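2',5'-phosphodiesterase 12 (Homo sapiens, PDB 4Z0V) belongs to the endonuclease/exonuclease/phosphatase family of DNase I-like fold and carries a smaller, beta-rich N-terminal domain. Local coordinates at residues P16-A21 with V100-P105; W43-K48 with S55-D60; G74-L79 with L95-V100. All blocks are in the same frame, centred on the assembly; numbering follows the deposited sequence.

Contact 1. Residues P16-A21 with V100-P105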
ATOM      1  N   PRO A  16      14.965 -11.895   7.209  1.00 23.64           N
ATOM      2  CA  PRO A  16      14.942 -10.603   7.916  1.00 23.84           C
ATOM      3  C   PRO A  16      15.965 -10.565   9.059  1.00 27.33           C
ATOM      4  O   PRO A  16      16.435 -11.611   9.532  1.00 22.57           O
ATOM      5  CB  PRO A  16      13.518 -10.509   8.469  1.00 26.13           C
ATOM      6  CG  PRO A  16      13.035 -11.914   8.507  1.00 30.59           C
ATOM      7  CD  PRO A  16      13.699 -12.640   7.400  1.00 25.14           C
ATOM      8  N   ARG A  17      16.342  -9.351   9.458  1.00 25.08           N
ATOM      9  CA  ARG A  17      17.329  -9.118  10.528  1.00 26.27           C
ATOM     10  C   ARG A  17      16.711  -9.093  11.884  1.00 28.98           C
ATOM     11  O   ARG A  17      17.413  -9.195  12.885  1.00 29.75           O
ATOM     12  CB  ARG A  17      18.013  -7.763  10.326  1.00 27.94           C
ATOM     13  CG  ARG A  17      18.841  -7.755   9.119  1.00 33.13           C
ATOM     14  CD  ARG A  17      19.840  -6.645   9.149  1.00 35.33           C
ATOM     15  NE  ARG A  17      20.568  -6.756   7.906  1.00 38.27           N
ATOM     16  CZ  ARG A  17      21.667  -7.474   7.752  1.00 43.22           C
ATOM     17  NH1 ARG A  17      22.218  -7.593   6.563  1.00 36.86           N
ATOM     18  NH2 ARG A  17      22.233  -8.070   8.797  1.00 31.62           N
ATOM     19  N   TYR A  18      15.418  -8.833  11.907  1.00 24.99           N
ATOM     20  CA  TYR A  18      14.596  -8.706  13.088  1.00 24.49           C
ATOM     21  C   TYR A  18      13.513  -9.777  12.996  1.00 22.78           C
ATOM     22  O   TYR A  18      12.761  -9.802  12.029  1.00 21.72           O
ATOM     23  CB  TYR A  18      14.006  -7.280  13.127  1.00 26.89           C
ATOM     24  CG  TYR A  18      13.595  -6.744  14.482  1.00 31.60           C
ATOM     25  CD1 TYR A  18      13.807  -5.411  14.820  1.00 34.71           C
ATOM     26  CD2 TYR A  18      12.916  -7.544  15.396  1.00 33.30           C
ATOM     27  CE1 TYR A  18      13.427  -4.911  16.066  1.00 35.91           C
ATOM     28  CE2 TYR A  18      12.540  -7.058  16.646  1.00 34.01           C
ATOM     29  CZ  TYR A  18      12.786  -5.740  16.973  1.00 42.26           C
ATOM     30  OH  TYR A  18      12.390  -5.271  18.202  1.00 44.75           O
ATOM     31  N   ILE A  19      13.511 -10.720  13.941  1.00 15.37           N
ATOM     32  CA  ILE A  19      12.537 -11.798  13.961  1.00 14.00           C
ATOM     33  C   ILE A  19      11.800 -11.726  15.301  1.00 16.46           C
ATOM     34  O   ILE A  19      12.456 -11.745  16.345  1.00 16.35           O
ATOM     35  CB  ILE A  19      13.230 -13.169  13.716  1.00 15.79           C
ATOM     36  CG1 ILE A  19      13.741 -13.263  12.258  1.00 15.81           C
ATOM     37  CG2 ILE A  19      12.268 -14.320  14.061  1.00 15.79           C
ATOM     38  CD1 ILE A  19      14.643 -14.428  11.967  1.00 20.40           C
ATOM     39  N   MET A  20      10.449 -11.664  15.269  1.00 11.82           N
ATOM     40  CA  MET A  20       9.644 -11.601  16.492  1.00 12.86           C
ATOM     41  C   MET A  20       8.664 -12.728  16.591  1.00 15.01           C
ATOM     42  O   MET A  20       8.065 -13.127  15.581  1.00 13.63           O
ATOM     43  CB  MET A  20       8.850 -10.282  16.576  1.00 15.87           C
ATOM     44  CG  MET A  20       9.718  -9.092  16.670  1.00 22.11           C
ATOM     45  SD  MET A  20       8.789  -7.550  16.835  1.00 29.63           S
ATOM     46  CE  MET A  20       7.955  -7.552  15.468  1.00 21.87           C
ATOM     47  N   ALA A  21       8.417 -13.192  17.825  1.00 12.38           N
ATOM     48  CA  ALA A  21       7.412 -14.223  18.086  1.00 13.04           C
ATOM     49  C   ALA A  21       6.037 -13.727  17.638  1.00 16.28           C
ATOM     50  O   ALA A  21       5.697 -12.590  17.938  1.00 16.11           O
ATOM     51  CB  ALA A  21       7.382 -14.546  19.572  1.00 14.96           C
ATOM     52  N   VAL A 100      18.420 -13.899  17.304  1.00 11.80           N
ATOM     53  CA  VAL A 100      17.516 -14.846  17.943  1.00 10.25           C
ATOM     54  C   VAL A 100      16.088 -14.273  17.823  1.00 14.06           C
ATOM     55  O   VAL A 100      15.909 -13.054  17.658  1.00 13.88           O
ATOM     56  CB  VAL A 100      17.879 -15.168  19.416  1.00 15.27           C
ATOM     57  CG1 VAL A 100      19.248 -15.866  19.509  1.00 14.43           C
ATOM     58  CG2 VAL A 100      17.804 -13.916  20.304  1.00 15.40           C
ATOM     59  N   VAL A 101      15.079 -15.133  17.957  1.00 11.83           N
ATOM     60  CA  VAL A 101      13.688 -14.701  17.997  1.00 10.87           C
ATOM     61  C   VAL A 101      13.522 -13.815  19.253  1.00 14.79           C
ATOM     62  O   VAL A 101      14.046 -14.146  20.335  1.00 11.98           O
ATOM     63  CB  VAL A 101      12.766 -15.949  18.053  1.00 14.67           C
ATOM     64  CG1 VAL A 101      11.302 -15.553  18.285  1.00 15.46           C
ATOM     65  CG2 VAL A 101      12.930 -16.814  16.795  1.00 13.81           C
ATOM     66  N   GLU A 102      12.860 -12.681  19.086  1.00 13.94           N
ATOM     67  CA  GLU A 102      12.595 -11.743  20.183  1.00 15.32           C
ATOM     68  C   GLU A 102      11.125 -11.656  20.483  1.00 18.33           C
ATOM     69  O   GLU A 102      10.298 -11.976  19.622  1.00 16.64           O
ATOM     70  CB  GLU A 102      13.047 -10.343  19.760  1.00 18.19           C
ATOM     71  CG  GLU A 102      14.446  -9.983  20.184  1.00 31.74           C
ATOM     72  CD  GLU A 102      14.773  -8.592  19.686  1.00 43.89           C
ATOM     73  OE1 GLU A 102      14.117  -7.625  20.139  1.00 32.70           O
ATOM     74  OE2 GLU A 102      15.616  -8.482  18.769  1.00 35.24           O
ATOM     75  N   ALA A 103      10.784 -11.124  21.673  1.00 16.73           N
ATOM     76  CA  ALA A 103       9.396 -10.836  21.992  1.00 17.87           C
ATOM     77  C   ALA A 103       8.982  -9.650  21.112  1.00 20.84           C
ATOM     78  O   ALA A 103       9.772  -8.715  20.914  1.00 20.44           O
ATOM     79  CB  ALA A 103       9.262 -10.476  23.483  1.00 19.49           C
ATOM     80  N   GLY A 104       7.782  -9.713  20.569  1.00 18.40           N
ATOM     81  CA  GLY A 104       7.255  -8.623  19.764  1.00 18.83           C
ATOM     82  C   GLY A 104       6.367  -7.753  20.627  1.00 22.69           C
ATOM     83  O   GLY A 104       6.252  -8.023  21.821  1.00 22.11           O
ATOM     84  N   PRO A 105       5.681  -6.734  20.064  1.00 20.10           N
ATOM     85  CA  PRO A 105       4.756  -5.938  20.891  1.00 20.06           C
ATOM     86  C   PRO A 105       3.638  -6.817  21.450  1.00 23.98           C
ATOM     87  O   PRO A 105       3.261  -7.816  20.821  1.00 22.69           O
ATOM     88  CB  PRO A 105       4.211  -4.888  19.914  1.00 21.59           C
ATOM     89  CG  PRO A 105       4.401  -5.477  18.556  1.00 26.17           C
ATOM     90  CD  PRO A 105       5.670  -6.288  18.655  1.00 22.11           C
TER
HETATM   91  O   HOH W   1      15.342 -10.551  16.143  1.00 23.10           O
HETATM   92  O   HOH W   2       5.819 -11.537  20.317  1.00 32.30           O
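Tyr18 reaches across to the carboxylate of Glu102 with the outer end of its ring: OH lies 3.5 Å from OE1, and CE2 touches both carboxylate oxygens. The two side chains cross at about a right angle, with ring and carboxylate planes 30° apart. At Ile19 the backbone takes over. Its carbonyl O accepts Glu102 N at 2.9 Å, while its N donates to a water at 2.9 Å that also lies close to Val100 O. The Ile19 branch CG2 meets Val101 CG2 at 3.8 Å. Met20 is the residue bridged to Glu102, and its CA sits 3.2 Å from Glu102 O in a CA-H...O contact. Its side chain turns to the next residues along: an extended chi2 (-178°) carries SD to 3.5 Å from Gly104 CA, where it also touches Pro105 CD. Ala21 N completes the pairing, giving a 2.9 Å bond to Glu102 O almost in line with that carbonyl, and a second water spans Ala21 O and Gly104 N. Tyr18 and Met20 also pack on helix 159-172, against Tyr161, Asn164 and Leu165. This is a single beta bridge between two loops, set where the N-terminal E-set domain leans on a helix of the DNase I-like domain.

Contact 2. Residues W43-K48 with S55-D60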
ATOM      1  N   TRP A  43      11.907 -25.606   7.913  1.00 12.05           N
ATOM      2  CA  TRP A  43      12.416 -24.690   8.916  1.00 10.99           C
ATOM      3  C   TRP A  43      12.921 -25.458  10.119  1.00 12.67           C
ATOM      4  O   TRP A  43      12.270 -26.410  10.574  1.00 11.99           O
ATOM      5  CB  TRP A  43      11.324 -23.715   9.346  1.00  9.46           C
ATOM      6  CG  TRP A  43      11.073 -22.641   8.333  1.00 10.65           C
ATOM      7  CD1 TRP A  43      10.126 -22.637   7.340  1.00 13.29           C
ATOM      8  CD2 TRP A  43      11.710 -21.369   8.291  1.00 10.73           C
ATOM      9  NE1 TRP A  43      10.171 -21.440   6.656  1.00 12.14           N
ATOM     10  CE2 TRP A  43      11.119 -20.636   7.235  1.00 13.97           C
ATOM     11  CE3 TRP A  43      12.703 -20.751   9.082  1.00 12.57           C
ATOM     12  CZ2 TRP A  43      11.530 -19.336   6.915  1.00 14.31           C
ATOM     13  CZ3 TRP A  43      13.110 -19.469   8.754  1.00 14.61           C
ATOM     14  CH2 TRP A  43      12.516 -18.775   7.692  1.00 14.90           C
ATOM     15  N   TYR A  44      14.033 -24.979  10.678  1.00 10.33           N
ATOM     16  CA  TYR A  44      14.653 -25.498  11.894  1.00  8.89           C
ATOM     17  C   TYR A  44      14.805 -24.430  12.933  1.00 13.34           C
ATOM     18  O   TYR A  44      14.890 -23.245  12.602  1.00 12.45           O
ATOM     19  CB  TYR A  44      16.047 -26.060  11.630  1.00  8.70           C
ATOM     20  CG  TYR A  44      16.079 -27.139  10.591  1.00 10.66           C
ATOM     21  CD1 TYR A  44      16.097 -26.824   9.234  1.00 12.86           C
ATOM     22  CD2 TYR A  44      16.189 -28.482  10.956  1.00 11.58           C
ATOM     23  CE1 TYR A  44      16.167 -27.822   8.261  1.00 14.83           C
ATOM     24  CE2 TYR A  44      16.269 -29.487   9.992  1.00 12.52           C
ATOM     25  CZ  TYR A  44      16.252 -29.149   8.645  1.00 17.30           C
ATOM     26  OH  TYR A  44      16.316 -30.122   7.679  1.00 19.13           O
ATOM     27  N   LYS A  45      14.881 -24.851  14.189  1.00 12.16           N
ATOM     28  CA  LYS A  45      15.163 -23.937  15.283  1.00 11.73           C
ATOM     29  C   LYS A  45      16.328 -24.520  16.067  1.00 15.45           C
ATOM     30  O   LYS A  45      16.538 -25.729  16.056  1.00 15.00           O
ATOM     31  CB  LYS A  45      13.923 -23.703  16.171  1.00 14.04           C
ATOM     32  CG  LYS A  45      13.490 -24.954  16.939  1.00 22.74           C
ATOM     33  CD  LYS A  45      12.088 -24.876  17.553  1.00 29.35           C
ATOM     34  CE  LYS A  45      11.728 -26.206  18.191  1.00 41.47           C
ATOM     35  NZ  LYS A  45      10.580 -26.093  19.131  1.00 49.15           N
ATOM     36  N   GLU A  46      17.114 -23.663  16.717  1.00 13.02           N
ATOM     37  CA  GLU A  46      18.216 -24.121  17.541  1.00 14.34           C
ATOM     38  C   GLU A  46      17.687 -25.110  18.546  1.00 19.08           C
ATOM     39  O   GLU A  46      16.603 -24.899  19.085  1.00 18.17           O
ATOM     40  CB  GLU A  46      18.855 -22.934  18.250  1.00 16.12           C
ATOM     41  CG  GLU A  46      20.145 -22.500  17.628  1.00 25.51           C
ATOM     42  CD  GLU A  46      20.766 -21.369  18.411  1.00 35.63           C
ATOM     43  OE1 GLU A  46      21.971 -21.470  18.731  1.00 31.13           O
ATOM     44  OE2 GLU A  46      20.029 -20.422  18.770  1.00 17.63           O
ATOM     45  N   ALA A  47      18.389 -26.233  18.727  1.00 21.23           N
ATOM     46  CA  ALA A  47      17.970 -27.284  19.652  1.00 22.95           C
ATOM     47  C   ALA A  47      17.846 -26.751  21.083  1.00 27.91           C
ATOM     48  O   ALA A  47      16.897 -27.078  21.799  1.00 28.18           O
ATOM     49  CB  ALA A  47      18.951 -28.446  19.598  1.00 24.42           C
ATOM     50  N   LYS A  48      18.768 -25.873  21.474  1.00 24.46           N
ATOM     51  CA  LYS A  48      18.749 -25.254  22.805  1.00 24.15           C
ATOM     52  C   LYS A  48      19.194 -23.814  22.673  1.00 23.29           C
ATOM     53  O   LYS A  48      20.010 -23.560  21.787  1.00 21.45           O
ATOM     54  CB  LYS A  48      19.709 -26.019  23.761  1.00 26.29           C
ATOM     55  CG  LYS A  48      19.161 -27.349  24.280  1.00 38.53           C
ATOM     56  N   SER A  55      23.580 -27.588  16.872  1.00 35.17           N
ATOM     57  CA  SER A  55      22.507 -28.592  16.749  1.00 32.02           C
ATOM     58  C   SER A  55      21.182 -27.901  16.379  1.00 28.36           C
ATOM     59  O   SER A  55      20.877 -26.844  16.932  1.00 26.56           O
ATOM     60  CB  SER A  55      22.363 -29.355  18.058  1.00 35.76           C
ATOM     61  OG  SER A  55      21.447 -30.432  17.944  1.00 50.89           O
ATOM     62  N   TRP A  56      20.410 -28.496  15.451  1.00 20.28           N
ATOM     63  CA  TRP A  56      19.156 -27.920  14.930  1.00 19.74           C
ATOM     64  C   TRP A  56      18.009 -28.901  15.074  1.00 22.83           C
ATOM     65  O   TRP A  56      18.187 -30.097  14.860  1.00 24.02           O
ATOM     66  CB  TRP A  56      19.320 -27.530  13.446  1.00 17.85           C
ATOM     67  CG  TRP A  56      20.305 -26.428  13.212  1.00 19.18           C
ATOM     68  CD1 TRP A  56      21.619 -26.560  12.857  1.00 22.10           C
ATOM     69  CD2 TRP A  56      20.074 -25.025  13.389  1.00 18.16           C
ATOM     70  NE1 TRP A  56      22.207 -25.324  12.765  1.00 21.12           N
ATOM     71  CE2 TRP A  56      21.291 -24.364  13.121  1.00 21.42           C
ATOM     72  CE3 TRP A  56      18.947 -24.258  13.732  1.00 18.80           C
ATOM     73  CZ2 TRP A  56      21.416 -22.972  13.197  1.00 20.40           C
ATOM     74  CZ3 TRP A  56      19.080 -22.885  13.843  1.00 19.64           C
ATOM     75  CH2 TRP A  56      20.300 -22.252  13.562  1.00 20.25           C
ATOM     76  N   THR A  57      16.842 -28.397  15.457  1.00 15.14           N
ATOM     77  CA  THR A  57      15.646 -29.212  15.648  1.00 13.87           C
ATOM     78  C   THR A  57      14.682 -28.888  14.537  1.00 15.71           C
ATOM     79  O   THR A  57      14.337 -27.724  14.337  1.00 13.53           O
ATOM     80  CB  THR A  57      15.021 -28.967  17.024  1.00 25.69           C
ATOM     81  OG1 THR A  57      15.975 -29.332  18.013  1.00 24.22           O
ATOM     82  CG2 THR A  57      13.742 -29.768  17.232  1.00 25.57           C
ATOM     83  N   GLU A  58      14.273 -29.918  13.800  1.00 13.17           N
ATOM     84  CA  GLU A  58      13.342 -29.723  12.704  1.00 14.82           C
ATOM     85  C   GLU A  58      11.993 -29.273  13.225  1.00 19.76           C
ATOM     86  O   GLU A  58      11.498 -29.821  14.209  1.00 22.03           O
ATOM     87  CB  GLU A  58      13.211 -31.051  11.965  1.00 16.34           C
ATOM     88  CG  GLU A  58      12.544 -30.977  10.623  1.00 23.87           C
ATOM     89  CD  GLU A  58      12.142 -32.362  10.163  1.00 39.10           C
ATOM     90  OE1 GLU A  58      12.843 -32.904   9.286  1.00 28.70           O
ATOM     91  OE2 GLU A  58      11.171 -32.928  10.712  1.00 28.87           O
ATOM     92  N   THR A  59      11.394 -28.272  12.588  1.00 14.71           N
ATOM     93  CA  THR A  59      10.042 -27.882  12.966  1.00 15.10           C
ATOM     94  C   THR A  59       9.111 -28.641  12.034  1.00 21.99           C
ATOM     95  O   THR A  59       9.576 -29.185  11.018  1.00 22.77           O
ATOM     96  CB  THR A  59       9.822 -26.352  12.866  1.00 15.82           C
ATOM     97  OG1 THR A  59       9.662 -26.054  11.478  1.00 15.73           O
ATOM     98  CG2 THR A  59      10.947 -25.537  13.482  1.00 20.03           C
ATOM     99  N   ASP A  60       7.803 -28.612  12.291  1.00 20.54           N
ATOM    100  CA  ASP A  60       6.886 -29.262  11.355  1.00 21.83           C
ATOM    101  C   ASP A  60       6.496 -28.302  10.212  1.00 23.08           C
ATOM    102  O   ASP A  60       5.586 -28.606   9.447  1.00 22.38           O
ATOM    103  CB  ASP A  60       5.619 -29.820  12.072  1.00 25.60           C
ATOM    104  CG  ASP A  60       4.821 -28.867  12.945  1.00 51.79           C
ATOM    105  OD1 ASP A  60       4.846 -27.641  12.674  1.00 54.23           O
ATOM    106  OD2 ASP A  60       4.133 -29.351  13.876  1.00 64.31           O
TER
HETATM  107  O   HOH W   3      14.769 -28.820  20.458  1.00 37.89           O
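The indole of Trp56 carries the CG of Glu46 over one face, 4.0 Å from its CZ3, with carboxylate and ring planes 38° apart. Lys45 C, 3.5 Å from CE3, and Tyr44 CB approach the same indole obliquely. The Tyr44 ring lies across the opposite strand, its CD2 3.6 Å from Glu58 CA and its CE2 against Glu58 CB; these approaches too are oblique. Trp43 swings its indole away from the other strand to meet the ring of Tyr66, leaving CB beside Thr59 OG1.

The two backbones pair as an antiparallel ladder. Lys45 and Thr57 are the hydrogen-bonded pair, with Thr57 N to Lys45 O at 2.8 Å and Lys45 N to Thr57 O at 2.9 Å, and Tyr44-Glu58 and Glu46-Trp56 are the non-hydrogen-bonded pairs beside it. Thr59 grips Trp43 O twice: its N donates at 2.9 Å within the carbonyl plane, and its OG1 donates at 2.8 Å from above that plane. A chi1 of 77° puts OG1 between the backbone N and the carbonyl carbon of Thr59, and OG1 is also bonded to Val61 N. Toward the turn, Ala47 N bonds Ser55 O at 3.1 Å, again from above the carbonyl plane, while a water links Ala47 O to Thr57 OG1. The Glu46 carboxylate takes its bonds from elsewhere: OE1 from Gly53 N in the turn, OE2 from Arg76 N.

The hairpin forms one side of a four-stranded antiparallel sheet, with 56-58 as one edge strand. Strand 40-46 pairs on its other flank with 77-82, from which Lys78 makes cation-pi contacts with both Tyr44 and Trp56, and Trp43 packs on Leu79.

Contact 3. Residues G74-L79 with L95-V100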
ATOM      1  N   GLY A  74      14.630 -16.508  22.009  1.00 14.76           N
ATOM      2  CA  GLY A  74      15.985 -16.871  22.430  1.00 15.45           C
ATOM      3  C   GLY A  74      16.676 -17.879  21.524  1.00 18.21           C
ATOM      4  O   GLY A  74      17.833 -18.215  21.757  1.00 17.25           O
ATOM      5  N   LEU A  75      15.970 -18.397  20.498  1.00 13.33           N
ATOM      6  CA  LEU A  75      16.538 -19.355  19.540  1.00 11.80           C
ATOM      7  C   LEU A  75      16.785 -18.700  18.169  1.00 14.38           C
ATOM      8  O   LEU A  75      15.991 -17.861  17.738  1.00 12.06           O
ATOM      9  CB  LEU A  75      15.593 -20.558  19.317  1.00 13.02           C
ATOM     10  CG  LEU A  75      15.111 -21.355  20.542  1.00 17.78           C
ATOM     11  CD1 LEU A  75      14.114 -22.460  20.096  1.00 17.68           C
ATOM     12  CD2 LEU A  75      16.287 -22.050  21.256  1.00 17.03           C
ATOM     13  N   ARG A  76      17.824 -19.150  17.459  1.00 11.15           N
ATOM     14  CA  ARG A  76      18.034 -18.773  16.071  1.00 10.94           C
ATOM     15  C   ARG A  76      17.212 -19.751  15.225  1.00 14.12           C
ATOM     16  O   ARG A  76      16.836 -20.828  15.705  1.00 13.22           O
ATOM     17  CB  ARG A  76      19.521 -18.835  15.687  1.00 12.11           C
ATOM     18  CG  ARG A  76      20.309 -17.743  16.445  1.00 17.72           C
ATOM     19  CD  ARG A  76      21.617 -17.343  15.803  1.00 22.34           C
ATOM     20  NE  ARG A  76      22.632 -18.391  15.909  1.00 27.70           N
ATOM     21  CZ  ARG A  76      23.125 -19.077  14.882  1.00 40.88           C
ATOM     22  NH1 ARG A  76      24.050 -20.006  15.082  1.00 26.50           N
ATOM     23  NH2 ARG A  76      22.702 -18.838  13.647  1.00 30.08           N
ATOM     24  N   LEU A  77      16.950 -19.388  13.979  1.00 11.83           N
ATOM     25  CA  LEU A  77      16.194 -20.247  13.059  1.00 10.00           C
ATOM     26  C   LEU A  77      17.042 -20.543  11.859  1.00 14.19           C
ATOM     27  O   LEU A  77      17.986 -19.815  11.563  1.00 14.12           O
ATOM     28  CB  LEU A  77      14.896 -19.497  12.621  1.00 10.35           C
ATOM     29  CG  LEU A  77      13.966 -19.000  13.729  1.00 14.22           C
ATOM     30  CD1 LEU A  77      12.799 -18.158  13.093  1.00 15.40           C
ATOM     31  CD2 LEU A  77      13.386 -20.177  14.538  1.00 13.12           C
ATOM     32  N   LYS A  78      16.711 -21.604  11.141  1.00 11.53           N
ATOM     33  CA  LYS A  78      17.444 -21.918   9.930  1.00 10.29           C
ATOM     34  C   LYS A  78      16.439 -22.376   8.882  1.00 13.99           C
ATOM     35  O   LYS A  78      15.538 -23.148   9.202  1.00 11.28           O
ATOM     36  CB  LYS A  78      18.476 -23.042  10.220  1.00 13.51           C
ATOM     37  CG  LYS A  78      19.283 -23.458   8.973  1.00 19.56           C
ATOM     38  CD  LYS A  78      20.440 -24.384   9.293  1.00 25.46           C
ATOM     39  CE  LYS A  78      20.044 -25.833   9.297  1.00 35.42           C
ATOM     40  NZ  LYS A  78      21.241 -26.698   9.232  1.00 38.97           N
ATOM     41  N   LEU A  79      16.597 -21.903   7.648  1.00 13.06           N
ATOM     42  CA  LEU A  79      15.738 -22.349   6.548  1.00 12.49           C
ATOM     43  C   LEU A  79      16.558 -23.171   5.584  1.00 15.54           C
ATOM     44  O   LEU A  79      17.628 -22.727   5.162  1.00 14.22           O
ATOM     45  CB  LEU A  79      15.094 -21.152   5.792  1.00 12.05           C
ATOM     46  CG  LEU A  79      14.354 -21.486   4.445  1.00 16.76           C
ATOM     47  CD1 LEU A  79      13.115 -22.360   4.675  1.00 16.36           C
ATOM     48  CD2 LEU A  79      13.981 -20.195   3.680  1.00 18.18           C
ATOM     49  N   LEU A  95      20.047 -21.249   5.104  1.00 20.29           N
ATOM     50  CA  LEU A  95      20.329 -19.931   5.628  1.00 23.47           C
ATOM     51  C   LEU A  95      19.888 -19.842   7.071  1.00 25.18           C
ATOM     52  O   LEU A  95      18.740 -20.155   7.371  1.00 22.90           O
ATOM     53  CB  LEU A  95      19.595 -18.883   4.770  1.00 24.54           C
ATOM     54  CG  LEU A  95      19.897 -17.407   5.029  1.00 31.72           C
ATOM     55  CD1 LEU A  95      21.386 -17.140   5.107  1.00 33.73           C
ATOM     56  CD2 LEU A  95      19.301 -16.571   3.974  1.00 31.49           C
ATOM     57  N   GLU A  96      20.799 -19.393   7.947  1.00 19.86           N
ATOM     58  CA  GLU A  96      20.516 -19.246   9.375  1.00 17.90           C
ATOM     59  C   GLU A  96      20.273 -17.805   9.694  1.00 20.05           C
ATOM     60  O   GLU A  96      20.932 -16.937   9.112  1.00 17.59           O
ATOM     61  CB  GLU A  96      21.694 -19.721  10.243  1.00 19.27           C
ATOM     62  CG  GLU A  96      22.129 -21.154  10.047  1.00 24.31           C
ATOM     63  CD  GLU A  96      23.391 -21.509  10.804  1.00 39.15           C
ATOM     64  OE1 GLU A  96      23.754 -20.776  11.756  1.00 28.15           O
ATOM     65  OE2 GLU A  96      23.985 -22.561  10.476  1.00 35.24           O
ATOM     66  N   SER A  97      19.376 -17.537  10.652  1.00 14.61           N
ATOM     67  CA  SER A  97      19.175 -16.178  11.132  1.00 13.91           C
ATOM     68  C   SER A  97      20.412 -15.779  11.950  1.00 16.57           C
ATOM     69  O   SER A  97      21.034 -16.633  12.587  1.00 15.84           O
ATOM     70  CB  SER A  97      17.911 -16.086  11.980  1.00 16.84           C
ATOM     71  OG  SER A  97      18.070 -16.756  13.218  1.00 17.27           O
ATOM     72  N   VAL A  98      20.776 -14.512  11.914  1.00 17.41           N
ATOM     73  CA  VAL A  98      21.927 -14.038  12.692  1.00 19.43           C
ATOM     74  C   VAL A  98      21.413 -13.654  14.095  1.00 25.31           C
ATOM     75  O   VAL A  98      22.114 -13.835  15.091  1.00 28.48           O
ATOM     76  CB  VAL A  98      22.636 -12.874  11.938  1.00 24.07           C
ATOM     77  CG1 VAL A  98      23.693 -12.215  12.803  1.00 24.87           C
ATOM     78  CG2 VAL A  98      23.260 -13.391  10.642  1.00 24.14           C
ATOM     79  N   CYS A  99      20.158 -13.208  14.162  1.00 20.11           N
ATOM     80  CA  CYS A  99      19.456 -12.803  15.384  1.00 20.59           C
ATOM     81  C   CYS A  99      18.733 -13.982  15.995  1.00 18.89           C
ATOM     82  O   CYS A  99      18.373 -14.902  15.270  1.00 17.22           O
ATOM     83  CB  CYS A  99      18.449 -11.710  15.030  1.00 23.02           C
ATOM     84  SG  CYS A  99      17.229 -12.240  13.789  1.00 28.06           S
ATOM     85  N   VAL A 100      18.420 -13.899  17.304  1.00 11.80           N
ATOM     86  CA  VAL A 100      17.516 -14.846  17.943  1.00 10.25           C
ATOM     87  C   VAL A 100      16.088 -14.273  17.823  1.00 14.06           C
ATOM     88  O   VAL A 100      15.909 -13.054  17.658  1.00 13.88           O
ATOM     89  CB  VAL A 100      17.879 -15.168  19.416  1.00 15.27           C
ATOM     90  CG1 VAL A 100      19.248 -15.866  19.509  1.00 14.43           C
ATOM     91  CG2 VAL A 100      17.804 -13.916  20.304  1.00 15.40           C
TER
HETATM   92  O   HOH W   4      26.243 -20.866  13.042  1.00 37.77           O
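The beta hairpin of strands 77-82 and 93-96 pairs Leu79 with Leu95 and Lys78 with Glu96, the second being a non-hydrogen-bonded pair. Leu79 N bonds Leu95 O at 2.8 Å, and Leu95 N returns the bond to Leu79 O. Two residues on, past Lys78 and Glu96, Ser97 N reaches Leu77 O at 2.8 Å, but Leu77 N finds a side chain instead of a carbonyl: Ser97 OG, 3.0 Å away. With chi1 at 70°, OG sits between the Ser97 backbone N and carbonyl carbon, and it donates in turn to Cys99 O at 2.8 Å, a link within 95-100. Strand 93-96 is an edge strand of this E-set domain sheet. A bend at chi3 (-71°) turns Arg76 NE off the extended path; the guanidinium meets two acceptors at its edge. NH2 donates to Ser97 O at 3.0 Å and forms a salt bridge with Glu96 OE1 at 2.9 Å, met on the anti side, both oxygens lying near the guanidinium plane. A water joins NH1 to the same OE1. Lys78 runs past Glu96, CD 3.7 Å from CG, to a salt bridge with Glu94. Val100 CG1 packs on Arg76 CG at 3.7 Å and on the carbonyl O of Gly74.

Contacts 2 and 3 build one sheet, since strands 40-46 and 77-82 lie side by side in it: Tyr44 N bonds Lys78 O, and the Trp56 indole packs on Glu96. Contact 1 stands apart from contact 2 but continues contact 3 through their shared Val100, with Val101 bonded to Gly74 and Leu75. All three are partly buried. Contact 2 adds the large indole and phenol surfaces of Trp56 and Tyr44 to a regular strand ladder; contact 3 has a guanidinium-carboxylate pair and a serine hydroxyl, and contact 1 loop backbones bridged once, with waters at either end. Of the three, contact 1 lies nearest the centre of the chain, against helix 159-172, and contact 2 lies farthest out.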